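The same site in two structures of putative SAM-dependent O-methyltranferase from Podospora anserina, which probably transfers methyl groups from S-adenosylmethionine to hydroxyl oxygens, as a member of the cation-dependent O-methyltransferase family: PDB 4YMH (chain A, 1.88 Å), residues Pro126-Leu131 and Ala151-Thr156, and PDB 4YMG (chain B, 1.90 Å), residues Pro126-Leu131 and Ala151-Thr156. Structure 2 is superposed on structure 1 by the backbone atoms of these residues (RMSD 0.34 Å); each is numbered along its deposited sequence.

Structure 1 (4YMH); sequences PAENTL and AGYVKT. With SAH (S-adenosyl-L-homocysteine), chain C.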
loop_
_atom_site.group_PDB
_atom_site.type_symbol
_atom_site.label_atom_id
_atom_site.label_comp_id
_atom_site.label_asym_id
_atom_site.label_seq_id
_atom_site.Cartn_x
_atom_site.Cartn_y
_atom_site.Cartn_z
ATOM N N PRO A 126 24.976 16.064 -4.612
ATOM C CA PRO A 126 24.579 14.848 -5.330
ATOM C C PRO A 126 24.355 13.725 -4.339
ATOM O O PRO A 126 25.294 13.399 -3.613
ATOM C CB PRO A 126 25.787 14.544 -6.232
ATOM C CG PRO A 126 26.605 15.806 -6.249
ATOM C CD PRO A 126 26.351 16.480 -4.938
ATOM N N ALA A 127 23.152 13.153 -4.306
ATOM C CA ALA A 127 22.811 12.135 -3.316
ATOM C C ALA A 127 23.701 10.902 -3.420
ATOM O O ALA A 127 23.918 10.211 -2.423
ATOM C CB ALA A 127 21.358 11.735 -3.445
ATOM N N GLU A 128 24.206 10.628 -4.619
ATOM C CA GLU A 128 25.044 9.457 -4.827
ATOM C C GLU A 128 26.270 9.508 -3.916
ATOM O O GLU A 128 26.690 8.482 -3.381
ATOM C CB GLU A 128 25.437 9.324 -6.305
ATOM C CG GLU A 128 26.042 10.564 -6.953
ATOM C CD GLU A 128 25.046 11.451 -7.719
ATOM O OE1 GLU A 128 23.844 11.481 -7.379
ATOM O OE2 GLU A 128 25.481 12.119 -8.687
ATOM N N ASN A 129 26.810 10.702 -3.684
ATOM C CA ASN A 129 27.928 10.833 -2.741
ATOM C C ASN A 129 27.517 11.084 -1.286
ATOM O O ASN A 129 28.069 10.474 -0.380
ATOM C CB ASN A 129 28.889 11.941 -3.173
ATOM C CG ASN A 129 29.188 11.911 -4.661
ATOM O OD1 ASN A 129 29.805 10.968 -5.158
ATOM N ND2 ASN A 129 28.833 12.980 -5.360
ATOM N N THR A 130 26.542 11.957 -1.050
ATOM C CA THR A 130 26.191 12.293 0.340
ATOM C C THR A 130 25.560 11.115 1.073
ATOM O O THR A 130 25.794 10.946 2.263
ATOM C CB THR A 130 25.245 13.507 0.429
ATOM O OG1 THR A 130 24.030 13.218 -0.261
ATOM C CG2 THR A 130 25.901 14.744 -0.198
ATOM N N LEU A 131 24.785 10.291 0.368
ATOM C CA LEU A 131 24.159 9.113 0.984
ATOM C C LEU A 131 25.210 8.215 1.644
ATOM O O LEU A 131 24.977 7.673 2.721
ATOM C CB LEU A 131 23.356 8.311 -0.051
ATOM C CG LEU A 131 22.733 6.974 0.380
ATOM C CD1 LEU A 131 21.654 7.187 1.439
ATOM C CD2 LEU A 131 22.152 6.239 -0.835
ATOM N N ALA A 151 18.809 2.263 -8.261
ATOM C CA ALA A 151 19.555 1.031 -8.016
ATOM C C ALA A 151 20.769 1.336 -7.148
ATOM O O ALA A 151 20.973 0.707 -6.093
ATOM C CB ALA A 151 19.967 0.380 -9.317
ATOM N N GLY A 152 21.512 2.369 -7.540
ATOM C CA GLY A 152 22.714 2.745 -6.811
ATOM C C GLY A 152 22.386 3.100 -5.368
ATOM O O GLY A 152 23.058 2.640 -4.421
ATOM N N TYR A 153 21.305 3.858 -5.192
ATOM C CA TYR A 153 20.920 4.280 -3.850
ATOM C C TYR A 153 20.628 3.051 -2.989
ATOM O O TYR A 153 21.154 2.917 -1.865
ATOM C CB TYR A 153 19.705 5.203 -3.892
ATOM C CG TYR A 153 19.967 6.520 -4.579
ATOM C CD1 TYR A 153 21.186 7.178 -4.423
ATOM C CD2 TYR A 153 19.005 7.107 -5.393
ATOM C CE1 TYR A 153 21.439 8.392 -5.047
ATOM C CE2 TYR A 153 19.252 8.328 -6.031
ATOM C CZ TYR A 153 20.473 8.957 -5.856
ATOM O OH TYR A 153 20.735 10.166 -6.476
ATOM N N VAL A 154 19.843 2.130 -3.541
ATOM C CA VAL A 154 19.410 0.991 -2.735
ATOM C C VAL A 154 20.648 0.170 -2.411
ATOM O O VAL A 154 20.815 -0.303 -1.276
ATOM C CB VAL A 154 18.335 0.137 -3.450
ATOM C CG1 VAL A 154 18.129 -1.190 -2.719
ATOM C CG2 VAL A 154 17.013 0.896 -3.529
ATOM N N LYS A 155 21.569 0.083 -3.371
ATOM C CA LYS A 155 22.768 -0.711 -3.136
ATOM C C LYS A 155 23.536 -0.134 -1.939
ATOM O O LYS A 155 23.897 -0.864 -1.001
ATOM C CB LYS A 155 23.654 -0.743 -4.389
ATOM C CG LYS A 155 24.896 -1.587 -4.254
ATOM C CD LYS A 155 25.764 -1.451 -5.491
ATOM C CE LYS A 155 27.134 -2.064 -5.281
ATOM N NZ LYS A 155 26.975 -3.491 -4.921
ATOM N N THR A 156 23.715 1.186 -1.947
ATOM C CA THR A 156 24.462 1.843 -0.886
ATOM C C THR A 156 23.746 1.563 0.420
ATOM O O THR A 156 24.361 1.135 1.411
ATOM C CB THR A 156 24.592 3.364 -1.128
ATOM O OG1 THR A 156 25.472 3.595 -2.238
ATOM C CG2 THR A 156 25.164 4.078 0.099
HETATM N N SAH C . 9.907 14.187 -2.800
HETATM C CA SAH C . 9.317 15.353 -3.395
HETATM C CB SAH C . 9.602 15.425 -4.893
HETATM C CG SAH C . 10.995 15.016 -5.360
HETATM S SD SAH C . 11.196 15.332 -7.073
HETATM C C SAH C . 7.826 15.375 -3.189
HETATM O O SAH C . 7.224 16.419 -3.270
HETATM O OXT SAH C . 7.245 14.328 -2.950
HETATM C "C5'" SAH C . 12.844 14.776 -7.222
HETATM C "C4'" SAH C . 13.883 15.701 -6.605
HETATM O "O4'" SAH C . 15.145 15.061 -6.613
HETATM C "C3'" SAH C . 14.070 16.978 -7.389
HETATM O "O3'" SAH C . 13.931 18.104 -6.556
HETATM C "C2'" SAH C . 15.476 16.892 -7.923
HETATM O "O2'" SAH C . 16.095 18.131 -8.070
HETATM C "C1'" SAH C . 16.164 15.968 -6.948
HETATM N N9 SAH C . 17.302 15.239 -7.526
HETATM C C8 SAH C . 17.419 14.753 -8.748
HETATM N N7 SAH C . 18.584 14.150 -8.907
HETATM C C5 SAH C . 19.229 14.240 -7.770
HETATM C C6 SAH C . 20.521 13.799 -7.248
HETATM N N6 SAH C . 21.333 13.140 -8.043
HETATM N N1 SAH C . 20.835 14.073 -5.984
HETATM C C2 SAH C . 19.983 14.730 -5.206
HETATM N N3 SAH C . 18.797 15.155 -5.600
HETATM C C4 SAH C . 18.375 14.942 -6.852
HETATM O O HOH W 1 25.097 5.940 -3.251
#
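The CA atoms of Glu128 and Tyr153 come to 6.7 Å, on helices 127-133 and 150-159, whose short segments run almost parallel (5°). Each helix follows a parallel strand of the Rossmann-like sheet, and residues of both line the adenine end of the SAH pocket. With CG anti to its carbonyl carbon (chi1 -65°), Tyr153 reaches across with its long, flat ring; Glu128 N lies at the ring edge. Ala127 is small enough for CB to sit 3.5 Å from Tyr153 OH while its backbone N, at the helix start, donates to SAH N1 (3.0 Å, 168°). Carboxylate OE1 of Glu128 suits the adenine amino group, accepting from SAH N6; Asn146 hydrogen-bonds Tyr153 OH. Branched, aliphatic Leu131 puts CD2 into the apolar corner beside Tyr153 CD1 (3.8 Å) and Thr156 CB (3.8 Å). A water bridges Glu128 O and Thr156 OG1.

Comparison
Both structures are the same protein with the adenine end of a SAM-type ligand in the same pocket, and the comparable CA atoms coincide within the error. Tyr153(A), Leu131(A) and Thr156(A) keep their places, as does the carboxylate end of Glu128(A), so the contacts of Tyr153(A) with Ala127(A), Glu128(A) and Leu131(A), and of Leu131(A) with Thr156(A), recur in structure 2. The main difference is the bound group. SAH in structure 1 is a thioether, whereas SAM in structure 2 carries the extra methyl CE on SD, making the sulfur a positively charged sulfonium. That change lies far from this contact: in structure 2, CE of SAM is 11.4 Å from OH of Tyr153(B). The part of the ligand that meets the two helices is chemically identical, which is consistent with the absence of any resolved response here. Ala127(A) and Ala127(B) both give their backbone N-H to N1, and Glu128(A) and Glu128(B) both receive a hydrogen bond from the amino group N6, so the same edge of adenine is recognised whether or not the methyl is present. The water joining Glu128(A) O to Thr156(A) OG1 is modelled in structure 1 alone, which may reflect modelling or resolution.

Structure 2 (4YMG); sequences PAENTL and AGYVKT. With SAM (S-adenosylmethionine), chain D.
Across the two backbones, the CA atoms of Glu128 and Tyr153 stand 7.3 Å apart. Tyr153, with CG anti to its carbonyl carbon (chi1 -62°), reaches across with its long, flat ring, and Glu128 N lies at the ring edge. Ala127, with only a methyl, lets CB come to 3.5 Å from Tyr153 OH, and its backbone N, at the helix start, donates to SAM N1 (2.8 Å, 176°). Glu128 suits the neighbouring place because its carboxylate OE1 can accept from the amino group N6 of SAM; Asn146 hydrogen-bonds Tyr153 OH. Further along, branched, aliphatic Leu131 puts CD2 into the apolar corner beside Tyr153 CD1 (3.9 Å) and Thr156 CB (3.9 Å). Main-chain and carboxylate groups thus read the adenine, while Leu131 joins the two helices through apolar contacts.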
loop_
_atom_site.group_PDB
_atom_site.type_symbol
_atom_site.label_atom_id
_atom_site.label_comp_id
_atom_site.label_asym_id
_atom_site.label_seq_id
_atom_site.Cartn_x
_atom_site.Cartn_y
_atom_site.Cartn_z
ATOM N N PRO B 126 24.760 16.068 -4.271
ATOM C CA PRO B 126 24.363 14.883 -5.030
ATOM C C PRO B 126 24.273 13.673 -4.117
ATOM O O PRO B 126 25.253 13.313 -3.451
ATOM C CB PRO B 126 25.497 14.714 -6.051
ATOM C CG PRO B 126 26.170 16.041 -6.105
ATOM C CD PRO B 126 26.030 16.634 -4.749
ATOM N N ALA B 127 23.114 13.031 -4.101
ATOM C CA ALA B 127 22.915 11.882 -3.230
ATOM C C ALA B 127 23.910 10.754 -3.533
ATOM O O ALA B 127 24.221 9.974 -2.644
ATOM C CB ALA B 127 21.479 11.385 -3.331
ATOM N N GLU B 128 24.424 10.685 -4.773
ATOM C CA GLU B 128 25.500 9.734 -5.124
ATOM C C GLU B 128 26.726 9.955 -4.269
ATOM O O GLU B 128 27.559 9.058 -4.124
ATOM C CB GLU B 128 25.971 9.845 -6.584
ATOM C CG GLU B 128 24.940 10.088 -7.630
ATOM C CD GLU B 128 24.608 11.555 -7.763
ATOM O OE1 GLU B 128 23.674 11.981 -7.081
ATOM O OE2 GLU B 128 25.278 12.280 -8.533
ATOM N N ASN B 129 26.873 11.166 -3.748
ATOM C CA ASN B 129 28.001 11.452 -2.876
ATOM C C ASN B 129 27.610 11.411 -1.402
ATOM O O ASN B 129 28.342 10.870 -0.576
ATOM C CB ASN B 129 28.605 12.815 -3.222
ATOM C CG ASN B 129 29.154 12.859 -4.632
ATOM O OD1 ASN B 129 29.624 11.848 -5.155
ATOM N ND2 ASN B 129 29.078 14.022 -5.261
ATOM N N THR B 130 26.449 11.971 -1.074
ATOM C CA THR B 130 26.091 12.199 0.327
ATOM C C THR B 130 25.510 10.971 1.032
ATOM O O THR B 130 25.747 10.770 2.228
ATOM C CB THR B 130 25.075 13.347 0.455
ATOM O OG1 THR B 130 23.871 12.986 -0.234
ATOM C CG2 THR B 130 25.640 14.656 -0.141
ATOM N N LEU B 131 24.748 10.161 0.306
ATOM C CA LEU B 131 24.037 9.039 0.931
ATOM C C LEU B 131 25.007 8.114 1.661
ATOM O O LEU B 131 24.765 7.720 2.805
ATOM C CB LEU B 131 23.233 8.243 -0.110
ATOM C CG LEU B 131 22.526 6.978 0.411
ATOM C CD1 LEU B 131 21.463 7.305 1.434
ATOM C CD2 LEU B 131 21.938 6.155 -0.749
ATOM N N ALA B 151 18.808 2.239 -8.234
ATOM C CA ALA B 151 19.577 1.010 -8.015
ATOM C C ALA B 151 20.819 1.286 -7.174
ATOM O O ALA B 151 21.126 0.533 -6.237
ATOM C CB ALA B 151 19.961 0.366 -9.341
ATOM N N GLY B 152 21.515 2.372 -7.495
ATOM C CA GLY B 152 22.713 2.738 -6.756
ATOM C C GLY B 152 22.388 3.107 -5.319
ATOM O O GLY B 152 23.122 2.746 -4.393
ATOM N N TYR B 153 21.278 3.820 -5.122
ATOM C CA TYR B 153 20.886 4.232 -3.776
ATOM C C TYR B 153 20.510 3.030 -2.922
ATOM O O TYR B 153 20.959 2.924 -1.793
ATOM C CB TYR B 153 19.712 5.220 -3.814
ATOM C CG TYR B 153 20.013 6.524 -4.530
ATOM C CD1 TYR B 153 21.264 7.124 -4.431
ATOM C CD2 TYR B 153 19.052 7.144 -5.328
ATOM C CE1 TYR B 153 21.554 8.307 -5.096
ATOM C CE2 TYR B 153 19.333 8.343 -6.000
ATOM C CZ TYR B 153 20.590 8.915 -5.875
ATOM O OH TYR B 153 20.906 10.094 -6.525
ATOM N N VAL B 154 19.678 2.131 -3.450
ATOM C CA VAL B 154 19.268 0.945 -2.676
ATOM C C VAL B 154 20.480 0.076 -2.334
ATOM O O VAL B 154 20.565 -0.492 -1.237
ATOM C CB VAL B 154 18.214 0.106 -3.434
ATOM C CG1 VAL B 154 17.978 -1.237 -2.757
ATOM C CG2 VAL B 154 16.900 0.879 -3.517
ATOM N N LYS B 155 21.418 -0.004 -3.273
ATOM C CA LYS B 155 22.620 -0.813 -3.088
ATOM C C LYS B 155 23.450 -0.295 -1.910
ATOM O O LYS B 155 23.892 -1.059 -1.067
ATOM C CB LYS B 155 23.454 -0.825 -4.373
ATOM C CG LYS B 155 24.833 -1.470 -4.204
ATOM C CD LYS B 155 25.498 -1.750 -5.548
ATOM C CE LYS B 155 26.796 -2.539 -5.372
ATOM N NZ LYS B 155 26.960 -3.584 -6.427
ATOM N N THR B 156 23.652 1.014 -1.867
ATOM C CA THR B 156 24.343 1.659 -0.756
ATOM C C THR B 156 23.607 1.442 0.564
ATOM O O THR B 156 24.218 1.104 1.575
ATOM C CB THR B 156 24.499 3.174 -1.013
ATOM O OG1 THR B 156 25.382 3.379 -2.127
ATOM C CG2 THR B 156 25.078 3.878 0.221
HETATM N N SAM D . 9.929 13.987 -2.332
HETATM C CA SAM D . 9.335 15.182 -2.939
HETATM C C SAM D . 7.828 15.291 -2.705
HETATM O O SAM D . 7.149 14.313 -2.359
HETATM O OXT SAM D . 7.273 16.378 -2.882
HETATM C CB SAM D . 9.588 15.282 -4.439
HETATM C CG SAM D . 10.898 14.702 -4.959
HETATM S SD SAM D . 11.247 15.271 -6.646
HETATM C CE SAM D . 10.267 14.067 -7.593
HETATM C "C5'" SAM D . 12.932 14.643 -6.947
HETATM C "C4'" SAM D . 13.975 15.508 -6.253
HETATM O "O4'" SAM D . 15.225 14.846 -6.267
HETATM C "C3'" SAM D . 14.169 16.833 -6.987
HETATM O "O3'" SAM D . 14.022 17.888 -6.066
HETATM C "C2'" SAM D . 15.593 16.779 -7.522
HETATM O "O2'" SAM D . 16.247 18.027 -7.470
HETATM C "C1'" SAM D . 16.244 15.763 -6.594
HETATM N N9 SAM D . 17.373 15.048 -7.205
HETATM C C8 SAM D . 17.482 14.530 -8.477
HETATM N N7 SAM D . 18.702 13.943 -8.597
HETATM C C5 SAM D . 19.357 14.062 -7.410
HETATM C C6 SAM D . 20.614 13.665 -6.963
HETATM N N6 SAM D . 21.445 13.008 -7.767
HETATM N N1 SAM D . 20.997 13.950 -5.666
HETATM C C2 SAM D . 20.158 14.640 -4.822
HETATM N N3 SAM D . 18.912 15.038 -5.260
HETATM C C4 SAM D . 18.520 14.745 -6.527
#